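Local coordinates for protein glutamate--LysW ligase ArgX (Sulfolobus tokodaii, PDB 3VPB) that probably catalyses the ATP-dependent joining of glutamate, through its amino group, to the gamma-carboxyl group of the C-terminal glutamate of the carrier protein LysW, at residues Ile51-Ser56 and Asp253-Lys258; Ile106-Glu111 and Leu161-Val166; Glu232-Asp237 and Asn249-Val254. One frame throughout, in Å; residues are numbered along the deposited sequence.

Contact 1 of 3, residues Ile51-Ser56 and Asp253-Lys258; sequences IIRPVS and DVPEFK. With GLU (glutamic acid), chain M.
Arg53 reaches Pro255 with the end of its guanidinium, and both terminal nitrogens donate to the same carbonyl oxygen: NH1 and NH2 each lie 2.9 Å from Pro255 O. That oxygen sits close to the guanidinium plane, so the grip is an end-on fork with two moderately bent bonds. Bends at chi2 and chi3 (-58° and -60°) place CD and NE of Arg53 alongside Val254 CG1, NE 3.9 Å from it. Val254 slides past in the opposite direction. With Val254 CG1 anti to the backbone N (chi1 -173°), that methyl lies over the centre of one guanidinium face, 3.8 Å from Arg53 CZ. The same methyl also touches Pro54 O. Phe257 CE2 approaches NH1 obliquely. A water bridges the two backbones, donating to both Ile52 O and Asp253 O. Arg53 NE is taken by a salt bridge to Glu14, and Glu256 OE2 accepts from the amino N of the bound glutamate at 2.9 Å. The contact thus ties the end of strand 49-52, in the pre-ATP-grasp region, to the substrate-binding loop of the ATP-grasp region through a buried cation; Glu14 would be expected to offset its charge, which lies close to that of Arg11.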
loop_
_atom_site.group_PDB
_atom_site.type_symbol
_atom_site.label_atom_id
_atom_site.label_comp_id
_atom_site.label_asym_id
_atom_site.label_seq_id
_atom_site.Cartn_x
_atom_site.Cartn_y
_atom_site.Cartn_z
ATOM N N ILE B 51 16.772 -26.101 -4.967
ATOM C CA ILE B 51 15.399 -26.455 -4.556
ATOM C C ILE B 51 14.845 -25.141 -4.049
ATOM O O ILE B 51 15.399 -24.567 -3.126
ATOM C CB ILE B 51 15.396 -27.505 -3.446
ATOM C CG1 ILE B 51 16.099 -28.783 -3.916
ATOM C CG2 ILE B 51 13.940 -27.802 -2.931
ATOM C CD1 ILE B 51 16.149 -29.863 -2.801
ATOM N N ILE B 52 13.816 -24.634 -4.724
ATOM C CA ILE B 52 13.401 -23.245 -4.513
ATOM C C ILE B 52 12.263 -23.273 -3.505
ATOM O O ILE B 52 11.152 -23.661 -3.834
ATOM C CB ILE B 52 12.913 -22.576 -5.857
ATOM C CG1 ILE B 52 14.022 -22.577 -6.949
ATOM C CG2 ILE B 52 12.392 -21.154 -5.563
ATOM C CD1 ILE B 52 15.354 -21.850 -6.535
ATOM N N ARG B 53 12.540 -22.778 -2.301
ATOM C CA ARG B 53 11.617 -22.891 -1.167
ATOM C C ARG B 53 11.161 -21.581 -0.457
ATOM O O ARG B 53 10.514 -21.671 0.582
ATOM C CB ARG B 53 12.199 -23.885 -0.140
ATOM C CG ARG B 53 12.268 -25.343 -0.660
ATOM C CD ARG B 53 10.900 -25.856 -1.087
ATOM N NE ARG B 53 9.959 -25.821 0.040
ATOM C CZ ARG B 53 8.729 -26.321 -0.012
ATOM N NH1 ARG B 53 7.938 -26.269 1.055
ATOM N NH2 ARG B 53 8.308 -26.895 -1.132
ATOM N N PRO B 54 11.469 -20.372 -0.998
ATOM C CA PRO B 54 10.959 -19.204 -0.278
ATOM C C PRO B 54 9.430 -19.182 -0.182
ATOM O O PRO B 54 8.733 -19.608 -1.119
ATOM C CB PRO B 54 11.438 -18.016 -1.155
ATOM C CG PRO B 54 12.641 -18.550 -1.845
ATOM C CD PRO B 54 12.215 -19.953 -2.191
ATOM N N VAL B 55 8.939 -18.638 0.936
ATOM C CA VAL B 55 7.505 -18.468 1.201
ATOM C C VAL B 55 6.995 -17.311 0.341
ATOM O O VAL B 55 5.835 -17.301 -0.098
ATOM C CB VAL B 55 7.240 -18.154 2.703
ATOM C CG1 VAL B 55 5.727 -18.124 3.023
ATOM C CG2 VAL B 55 7.977 -19.145 3.621
ATOM N N SER B 56 7.860 -16.324 0.092
ATOM C CA SER B 56 7.477 -15.184 -0.768
ATOM C C SER B 56 7.543 -15.679 -2.206
ATOM O O SER B 56 8.595 -16.149 -2.626
ATOM C CB SER B 56 8.472 -14.035 -0.608
ATOM O OG SER B 56 8.356 -13.128 -1.702
ATOM N N ASP B 253 3.469 -23.630 -6.826
ATOM C CA ASP B 253 4.870 -23.849 -7.189
ATOM C C ASP B 253 5.864 -24.060 -6.046
ATOM O O ASP B 253 6.982 -24.533 -6.288
ATOM C CB ASP B 253 5.358 -22.743 -8.131
ATOM C CG ASP B 253 5.142 -21.349 -7.565
ATOM O OD1 ASP B 253 5.759 -21.032 -6.529
ATOM O OD2 ASP B 253 4.383 -20.554 -8.181
ATOM N N VAL B 254 5.482 -23.712 -4.819
ATOM C CA VAL B 254 6.296 -24.001 -3.624
ATOM C C VAL B 254 5.416 -24.743 -2.622
ATOM O O VAL B 254 4.948 -24.171 -1.616
ATOM C CB VAL B 254 6.925 -22.740 -2.975
ATOM C CG1 VAL B 254 7.896 -23.150 -1.838
ATOM C CG2 VAL B 254 7.717 -21.898 -4.009
ATOM N N PRO B 255 5.177 -26.023 -2.891
ATOM C CA PRO B 255 4.094 -26.665 -2.126
ATOM C C PRO B 255 4.416 -26.913 -0.663
ATOM O O PRO B 255 5.551 -27.221 -0.304
ATOM C CB PRO B 255 3.841 -27.982 -2.870
ATOM C CG PRO B 255 4.991 -28.179 -3.786
ATOM C CD PRO B 255 5.757 -26.895 -3.932
ATOM N N GLU B 256 3.415 -26.724 0.183
ATOM C CA GLU B 256 3.528 -27.147 1.568
ATOM C C GLU B 256 2.949 -28.561 1.602
ATOM O O GLU B 256 2.237 -28.964 0.664
ATOM C CB GLU B 256 2.793 -26.188 2.495
ATOM C CG GLU B 256 3.521 -24.836 2.749
ATOM C CD GLU B 256 2.600 -23.825 3.438
ATOM O OE1 GLU B 256 3.096 -23.005 4.238
ATOM O OE2 GLU B 256 1.372 -23.870 3.178
ATOM N N PHE B 257 3.307 -29.341 2.618
ATOM C CA PHE B 257 2.918 -30.755 2.642
ATOM C C PHE B 257 2.744 -31.362 4.019
ATOM O O PHE B 257 2.687 -32.588 4.127
ATOM C CB PHE B 257 3.840 -31.640 1.749
ATOM C CG PHE B 257 5.321 -31.413 1.946
ATOM C CD1 PHE B 257 6.035 -32.083 2.964
ATOM C CD2 PHE B 257 6.026 -30.557 1.075
ATOM C CE1 PHE B 257 7.415 -31.887 3.112
ATOM C CE2 PHE B 257 7.393 -30.310 1.245
ATOM C CZ PHE B 257 8.098 -30.994 2.253
ATOM N N LYS B 258 2.593 -30.540 5.067
ATOM C CA LYS B 258 2.330 -31.101 6.410
ATOM C C LYS B 258 0.999 -31.851 6.486
ATOM O O LYS B 258 0.907 -32.901 7.136
ATOM C CB LYS B 258 2.359 -30.024 7.495
ATOM C CG LYS B 258 3.753 -29.713 8.004
ATOM C CD LYS B 258 3.673 -28.897 9.289
ATOM C CE LYS B 258 3.303 -27.465 8.986
ATOM N NZ LYS B 258 2.542 -26.873 10.106
HETATM N N GLU M . -0.985 -24.456 1.612
HETATM C CA GLU M . -1.780 -25.698 1.808
HETATM C C GLU M . -2.998 -25.390 2.652
HETATM O O GLU M . -4.020 -26.082 2.484
HETATM C CB GLU M . -0.936 -26.787 2.493
HETATM C CG GLU M . -1.601 -28.152 2.515
HETATM C CD GLU M . -0.752 -29.228 3.191
HETATM O OE1 GLU M . -0.084 -28.924 4.212
HETATM O OE2 GLU M . -0.779 -30.385 2.686
HETATM O OXT GLU M . -2.980 -24.484 3.517
HETATM O O HOH W 1 9.702 -24.228 -6.253
#

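Contact 2 of 3, residues Ile106-Glu111 and Leu161-Val166; sequences IALSAE and LKAHIV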
loop_
_atom_site.group_PDB
_atom_site.type_symbol
_atom_site.label_atom_id
_atom_site.label_comp_id
_atom_site.label_asym_id
_atom_site.label_seq_id
_atom_site.Cartn_x
_atom_site.Cartn_y
_atom_site.Cartn_z
ATOM N N ILE B 106 -12.810 -12.644 -16.164
ATOM C CA ILE B 106 -11.774 -11.779 -15.612
ATOM C C ILE B 106 -12.203 -10.327 -15.714
ATOM O O ILE B 106 -12.654 -9.883 -16.769
ATOM C CB ILE B 106 -10.430 -12.005 -16.340
ATOM C CG1 ILE B 106 -10.030 -13.474 -16.224
ATOM C CG2 ILE B 106 -9.322 -11.079 -15.791
ATOM C CD1 ILE B 106 -10.126 -14.086 -14.787
ATOM N N ALA B 107 -12.065 -9.607 -14.601
ATOM C CA ALA B 107 -12.465 -8.212 -14.528
ATOM C C ALA B 107 -11.279 -7.382 -14.039
ATOM O O ALA B 107 -10.752 -7.617 -12.941
ATOM C CB ALA B 107 -13.642 -8.069 -13.562
ATOM N N LEU B 108 -10.866 -6.406 -14.847
ATOM C CA LEU B 108 -9.626 -5.687 -14.559
ATOM C C LEU B 108 -9.829 -4.262 -14.058
ATOM O O LEU B 108 -8.921 -3.417 -14.167
ATOM C CB LEU B 108 -8.691 -5.713 -15.774
ATOM C CG LEU B 108 -8.395 -7.127 -16.290
ATOM C CD1 LEU B 108 -7.676 -7.075 -17.625
ATOM C CD2 LEU B 108 -7.562 -7.985 -15.270
ATOM N N SER B 109 -11.013 -4.001 -13.519
ATOM C CA SER B 109 -11.326 -2.719 -12.880
ATOM C C SER B 109 -12.560 -2.905 -12.012
ATOM O O SER B 109 -13.262 -3.881 -12.146
ATOM C CB SER B 109 -11.592 -1.629 -13.942
ATOM O OG SER B 109 -12.801 -1.900 -14.640
ATOM N N ALA B 110 -12.839 -1.944 -11.119
ATOM C CA ALA B 110 -14.076 -1.977 -10.345
ATOM C C ALA B 110 -15.310 -1.990 -11.238
ATOM O O ALA B 110 -16.300 -2.697 -10.965
ATOM C CB ALA B 110 -14.120 -0.753 -9.381
ATOM N N GLU B 111 -15.256 -1.198 -12.309
ATOM C CA GLU B 111 -16.364 -1.134 -13.258
ATOM C C GLU B 111 -16.594 -2.493 -13.916
ATOM O O GLU B 111 -17.726 -2.983 -13.981
ATOM C CB GLU B 111 -16.080 -0.093 -14.354
ATOM C CG GLU B 111 -17.166 -0.086 -15.436
ATOM C CD GLU B 111 -16.912 0.932 -16.534
ATOM O OE1 GLU B 111 -16.028 1.792 -16.369
ATOM O OE2 GLU B 111 -17.625 0.889 -17.556
ATOM N N LEU B 161 -3.565 -7.465 -7.381
ATOM C CA LEU B 161 -4.672 -7.808 -6.467
ATOM C C LEU B 161 -5.963 -7.117 -6.874
ATOM O O LEU B 161 -7.031 -7.445 -6.370
ATOM C CB LEU B 161 -4.333 -7.451 -5.016
ATOM C CG LEU B 161 -3.170 -8.175 -4.344
ATOM C CD1 LEU B 161 -3.046 -7.648 -2.905
ATOM C CD2 LEU B 161 -3.382 -9.669 -4.337
ATOM N N LYS B 162 -5.858 -6.166 -7.794
ATOM C CA LYS B 162 -7.024 -5.463 -8.323
ATOM C C LYS B 162 -7.669 -6.186 -9.512
ATOM O O LYS B 162 -8.717 -5.768 -10.007
ATOM C CB LYS B 162 -6.640 -4.034 -8.717
ATOM C CG LYS B 162 -6.212 -3.167 -7.521
ATOM C CD LYS B 162 -5.715 -1.793 -7.955
ATOM C CE LYS B 162 -5.158 -1.032 -6.745
ATOM N NZ LYS B 162 -4.938 0.411 -7.053
ATOM N N ALA B 163 -7.027 -7.247 -10.000
ATOM C CA ALA B 163 -7.606 -8.057 -11.052
ATOM C C ALA B 163 -8.544 -9.063 -10.375
ATOM O O ALA B 163 -8.163 -9.698 -9.399
ATOM C CB ALA B 163 -6.518 -8.789 -11.815
ATOM N N HIS B 164 -9.763 -9.190 -10.876
ATOM C CA HIS B 164 -10.743 -10.072 -10.261
ATOM C C HIS B 164 -10.947 -11.307 -11.115
ATOM O O HIS B 164 -11.310 -11.174 -12.288
ATOM C CB HIS B 164 -12.105 -9.403 -10.179
ATOM C CG HIS B 164 -12.135 -8.146 -9.352
ATOM N ND1 HIS B 164 -12.835 -8.059 -8.171
ATOM C CD2 HIS B 164 -11.634 -6.912 -9.585
ATOM C CE1 HIS B 164 -12.736 -6.833 -7.688
ATOM N NE2 HIS B 164 -11.997 -6.119 -8.519
ATOM N N ILE B 165 -10.813 -12.478 -10.493
ATOM C CA ILE B 165 -11.252 -13.733 -11.115
ATOM C C ILE B 165 -12.631 -14.038 -10.535
ATOM O O ILE B 165 -12.747 -14.375 -9.366
ATOM C CB ILE B 165 -10.310 -14.903 -10.829
ATOM C CG1 ILE B 165 -8.862 -14.530 -11.207
ATOM C CG2 ILE B 165 -10.778 -16.154 -11.604
ATOM C CD1 ILE B 165 -7.815 -15.612 -10.794
ATOM N N VAL B 166 -13.657 -13.894 -11.359
ATOM C CA VAL B 166 -15.035 -14.040 -10.918
ATOM C C VAL B 166 -15.524 -15.378 -11.438
ATOM O O VAL B 166 -15.626 -15.557 -12.643
ATOM C CB VAL B 166 -15.893 -12.920 -11.518
ATOM C CG1 VAL B 166 -17.373 -13.094 -11.136
ATOM C CG2 VAL B 166 -15.341 -11.520 -11.099
#
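Ala107 and His164 form the tight core of this contact, an antiparallel hydrogen-bonded pair joined by two nearly straight backbone bonds: Ala107 N to His164 O is 2.9 Å, and His164 N to Ala107 O is 2.8 Å. Their side chains leave the same face of the sheet, where Ala107 CB meets His164 CB at 3.9 Å. The imidazole adds an edge contact, with His164 CD2 3.5 Å from Ala107 O and that oxygen near the ring plane. His164 ND1 is hydrogen-bonded to Asp126. One step along, Ile106 and Ile165 make the non-hydrogen-bonded pair, their side chains side by side and pointing the same way on the other face. There Ile106 CD1 rests against Ile165 CG1 at 3.8 Å, with CB and CG2 of Ile165 only slightly farther. The Ile106 CA also makes a CA-H...O contact to His164 O, 3.4 Å away.

Beyond Ala107 the strands part and the packing between them thins. Leu108 still reaches across, CD2 to Ala163 CB at 3.7 Å, and Tyr62 of the second subunit packs on both of these buried residues. The partly exposed side is at Lys162, which contributes little and whose chain leads away from the contact. Ser109 caps helix 110-120 by bonding the amide of Ala112; the same hydroxyl meets Ala34 O of the second subunit.

Strand 104-107 is outermost in its four-stranded antiparallel sheet within the chain, and strand 164-168 is its inner neighbour. Helix 87-96 packs on the isoleucine face, whereas helix 110-120 lies against Ala107 and His164. Ile106 then pairs with a strand of the second subunit, so the sheet continues across the interface.

Contact 3 of 3, residues Glu232-Asp237 and Asn249-Val254; sequences EFVSID and NELNDV. With MG (magnesium ion), chain N; ZN (zinc ion), chain O; ADP (adenosine-5'-diphosphate), chain L.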
loop_
_atom_site.group_PDB
_atom_site.type_symbol
_atom_site.label_atom_id
_atom_site.label_comp_id
_atom_site.label_asym_id
_atom_site.label_seq_id
_atom_site.Cartn_x
_atom_site.Cartn_y
_atom_site.Cartn_z
ATOM N N GLU B 232 7.965 -29.604 -11.936
ATOM C CA GLU B 232 8.677 -30.765 -11.405
ATOM C C GLU B 232 8.282 -31.175 -10.004
ATOM O O GLU B 232 8.404 -32.344 -9.638
ATOM C CB GLU B 232 10.199 -30.547 -11.451
ATOM C CG GLU B 232 10.823 -31.209 -12.661
ATOM C CD GLU B 232 12.331 -31.162 -12.627
ATOM O OE1 GLU B 232 12.883 -30.045 -12.582
ATOM O OE2 GLU B 232 12.946 -32.248 -12.664
ATOM N N PHE B 233 7.854 -30.207 -9.180
ATOM C CA PHE B 233 7.409 -30.532 -7.832
ATOM C C PHE B 233 6.316 -29.531 -7.503
ATOM O O PHE B 233 6.603 -28.410 -7.107
ATOM C CB PHE B 233 8.564 -30.469 -6.813
ATOM C CG PHE B 233 8.153 -30.635 -5.368
ATOM C CD1 PHE B 233 7.209 -31.585 -4.982
ATOM C CD2 PHE B 233 8.746 -29.853 -4.376
ATOM C CE1 PHE B 233 6.864 -31.746 -3.647
ATOM C CE2 PHE B 233 8.406 -30.000 -3.047
ATOM C CZ PHE B 233 7.465 -30.940 -2.662
ATOM N N VAL B 234 5.066 -29.922 -7.722
ATOM C CA VAL B 234 3.963 -28.959 -7.590
ATOM C C VAL B 234 2.767 -29.569 -6.878
ATOM O O VAL B 234 2.591 -30.804 -6.869
ATOM C CB VAL B 234 3.487 -28.402 -8.960
ATOM C CG1 VAL B 234 4.561 -27.499 -9.634
ATOM C CG2 VAL B 234 3.058 -29.548 -9.882
ATOM N N SER B 235 1.941 -28.714 -6.287
ATOM C CA SER B 235 0.661 -29.188 -5.782
ATOM C C SER B 235 -0.463 -28.730 -6.698
ATOM O O SER B 235 -0.313 -27.789 -7.509
ATOM C CB SER B 235 0.423 -28.745 -4.324
ATOM O OG SER B 235 0.319 -27.347 -4.254
ATOM N N ILE B 236 -1.585 -29.439 -6.601
ATOM C CA ILE B 236 -2.743 -29.160 -7.426
ATOM C C ILE B 236 -3.967 -29.187 -6.516
ATOM O O ILE B 236 -4.104 -30.094 -5.661
ATOM C CB ILE B 236 -2.942 -30.225 -8.536
ATOM C CG1 ILE B 236 -1.639 -30.547 -9.280
ATOM C CG2 ILE B 236 -3.984 -29.748 -9.562
ATOM C CD1 ILE B 236 -0.652 -31.568 -8.577
ATOM N N ASP B 237 -4.835 -28.185 -6.691
ATOM C CA ASP B 237 -6.097 -28.103 -5.977
ATOM C C ASP B 237 -7.204 -28.481 -6.956
ATOM O O ASP B 237 -7.302 -27.921 -8.063
ATOM C CB ASP B 237 -6.400 -26.669 -5.475
ATOM C CG ASP B 237 -5.458 -26.173 -4.385
ATOM O OD1 ASP B 237 -4.336 -26.677 -4.223
ATOM O OD2 ASP B 237 -5.864 -25.216 -3.655
ATOM N N ASN B 249 -8.737 -26.182 -9.878
ATOM C CA ASN B 249 -8.842 -24.844 -9.347
ATOM C C ASN B 249 -7.528 -24.061 -9.377
ATOM O O ASN B 249 -7.528 -22.860 -9.660
ATOM C CB ASN B 249 -9.373 -24.939 -7.923
ATOM C CG ASN B 249 -9.724 -23.601 -7.334
ATOM O OD1 ASN B 249 -10.160 -22.688 -8.031
ATOM N ND2 ASN B 249 -9.551 -23.486 -6.023
ATOM N N GLU B 250 -6.418 -24.699 -9.021
ATOM C CA GLU B 250 -5.112 -24.025 -9.104
ATOM C C GLU B 250 -3.977 -25.022 -9.002
ATOM O O GLU B 250 -4.197 -26.184 -8.670
ATOM C CB GLU B 250 -4.942 -22.963 -8.025
ATOM C CG GLU B 250 -4.882 -23.525 -6.602
ATOM C CD GLU B 250 -4.130 -22.607 -5.659
ATOM O OE1 GLU B 250 -4.204 -22.834 -4.418
ATOM O OE2 GLU B 250 -3.433 -21.685 -6.165
ATOM N N LEU B 251 -2.771 -24.544 -9.281
ATOM C CA LEU B 251 -1.551 -25.287 -9.003
ATOM C C LEU B 251 -0.650 -24.421 -8.171
ATOM O O LEU B 251 -0.791 -23.209 -8.197
ATOM C CB LEU B 251 -0.834 -25.689 -10.306
ATOM C CG LEU B 251 -1.483 -26.869 -11.050
ATOM C CD1 LEU B 251 -2.527 -26.380 -12.046
ATOM C CD2 LEU B 251 -0.455 -27.739 -11.732
ATOM N N ASN B 252 0.255 -25.016 -7.406
ATOM C CA ASN B 252 1.143 -24.220 -6.567
ATOM C C ASN B 252 2.587 -24.629 -6.756
ATOM O O ASN B 252 2.894 -25.828 -6.785
ATOM C CB ASN B 252 0.737 -24.339 -5.101
ATOM C CG ASN B 252 -0.726 -23.913 -4.857
ATOM O OD1 ASN B 252 -1.015 -22.730 -4.698
ATOM N ND2 ASN B 252 -1.638 -24.887 -4.819
ATOM N N ASP B 253 3.469 -23.630 -6.826
ATOM C CA ASP B 253 4.870 -23.849 -7.189
ATOM C C ASP B 253 5.864 -24.060 -6.046
ATOM O O ASP B 253 6.982 -24.533 -6.288
ATOM C CB ASP B 253 5.358 -22.743 -8.131
ATOM C CG ASP B 253 5.142 -21.349 -7.565
ATOM O OD1 ASP B 253 5.759 -21.032 -6.529
ATOM O OD2 ASP B 253 4.383 -20.554 -8.181
ATOM N N VAL B 254 5.482 -23.712 -4.819
ATOM C CA VAL B 254 6.296 -24.001 -3.624
ATOM C C VAL B 254 5.416 -24.743 -2.622
ATOM O O VAL B 254 4.948 -24.171 -1.616
ATOM C CB VAL B 254 6.925 -22.740 -2.975
ATOM C CG1 VAL B 254 7.896 -23.150 -1.838
ATOM C CG2 VAL B 254 7.717 -21.898 -4.009
HETATM MG MG MG N . -5.529 -23.325 -2.883
HETATM ZN ZN ZN O . -2.753 -21.367 -3.887
HETATM P PB ADP L . -5.362 -20.180 -2.645
HETATM O O1B ADP L . -4.225 -20.111 -3.593
HETATM O O2B ADP L . -5.492 -21.470 -1.852
HETATM O O3B ADP L . -5.558 -18.971 -1.775
HETATM P PA ADP L . -7.731 -21.222 -3.966
HETATM O O1A ADP L . -8.304 -20.768 -5.305
HETATM O O2A ADP L . -7.144 -22.599 -3.750
HETATM O O3A ADP L . -6.668 -20.078 -3.586
HETATM O "O5'" ADP L . -8.910 -20.994 -2.899
HETATM C "C5'" ADP L . -8.803 -21.328 -1.516
HETATM C "C4'" ADP L . -10.025 -22.117 -1.083
HETATM O "O4'" ADP L . -11.200 -21.379 -1.437
HETATM C "C3'" ADP L . -10.121 -23.437 -1.853
HETATM O "O3'" ADP L . -9.440 -24.488 -1.156
HETATM C "C2'" ADP L . -11.610 -23.687 -1.900
HETATM O "O2'" ADP L . -12.059 -24.268 -0.668
HETATM C "C1'" ADP L . -12.167 -22.290 -1.972
HETATM N N9 ADP L . -12.437 -21.909 -3.371
HETATM C C8 ADP L . -11.664 -21.151 -4.191
HETATM N N7 ADP L . -12.295 -20.995 -5.364
HETATM C C5 ADP L . -13.473 -21.646 -5.292
HETATM C C6 ADP L . -14.604 -21.902 -6.193
HETATM N N6 ADP L . -14.608 -21.371 -7.430
HETATM N N1 ADP L . -15.671 -22.607 -5.711
HETATM C C2 ADP L . -15.695 -23.122 -4.476
HETATM N N3 ADP L . -14.660 -22.948 -3.614
HETATM C C4 ADP L . -13.559 -22.240 -3.984
HETATM O O HOH W 2 -8.926 -25.281 -4.176
HETATM O O HOH W 3 -6.688 -24.148 -1.298
HETATM O O HOH W 4 -1.310 -19.884 -4.245
#
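Asp237 and Glu250 stand side by side on neighbouring antiparallel strands, pointing the same way with their carboxylate planes 87° apart. Asp237 can be traced outward. Asp237 CB packs on Glu250 CG at 3.7 Å, and its own CG lies against that same methylene. From there the carboxylate divides its work: OD1 makes a salt bridge to Arg178, while Asp237 OD2 binds magnesium at 2.1 Å and also accepts from Arg192.

Glu250 carries the bridging role. Its chi1 of 66° places CG between the backbone N and the carbonyl carbon, and beyond CG the chain runs extended to the metals. Glu250 OE1 is 2.1 Å from both magnesium and zinc; OE2 binds zinc alone, at 2.4 Å. Asn252 OD1 is a further zinc ligand. The amide of Asn252 is steadied from its other end, ND2 donating to Ser235 OG at 3.2 Å, and that hydroxyl also meets Glu56 of the LysW chain. ADP also spans the two metals, giving O2A and O2B to magnesium and O1B to zinc; a water binds each.

Ladder bonds pair Ser235 with Asn252 and Asp237 with Glu250. Asn249 and Glu250 both face Asp237, a classic beta bulge in which Asn249 N holds Asp237 O at 2.9 Å and Glu250 N reaches it weakly. On the opposite face Ile236 CG1 meets Leu251 CD2. An acid-bearing hairpin presenting Asp, Glu and Asn to two metals and the nucleotide phosphates is the hallmark of the ATP-grasp active site, with zinc here occupying the second magnesium position.

In the fold
Contacts 1 and 3 are neighbours, their centres 10 Å apart, and they share Asp253 and Val254: the chain leaves the metal-binding hairpin of contact 3 and runs straight into the substrate-binding loop of contact 1. Phe233 packs at the junction, its ring on Arg53 and Phe257 while Phe233 O touches Pro255 CD at 3.6 Å. Metals, ADP phosphates and bound glutamate thus gather around this pair. Contact 2 stands apart, its centre 23 Å from that of contact 3 and 27 Å from that of contact 1, and touches neither. It lies near the nucleotide site: the Ile165 side chain is about 8 Å from ADP and about 4 Å from that of Lys87, inferred to bind ATP.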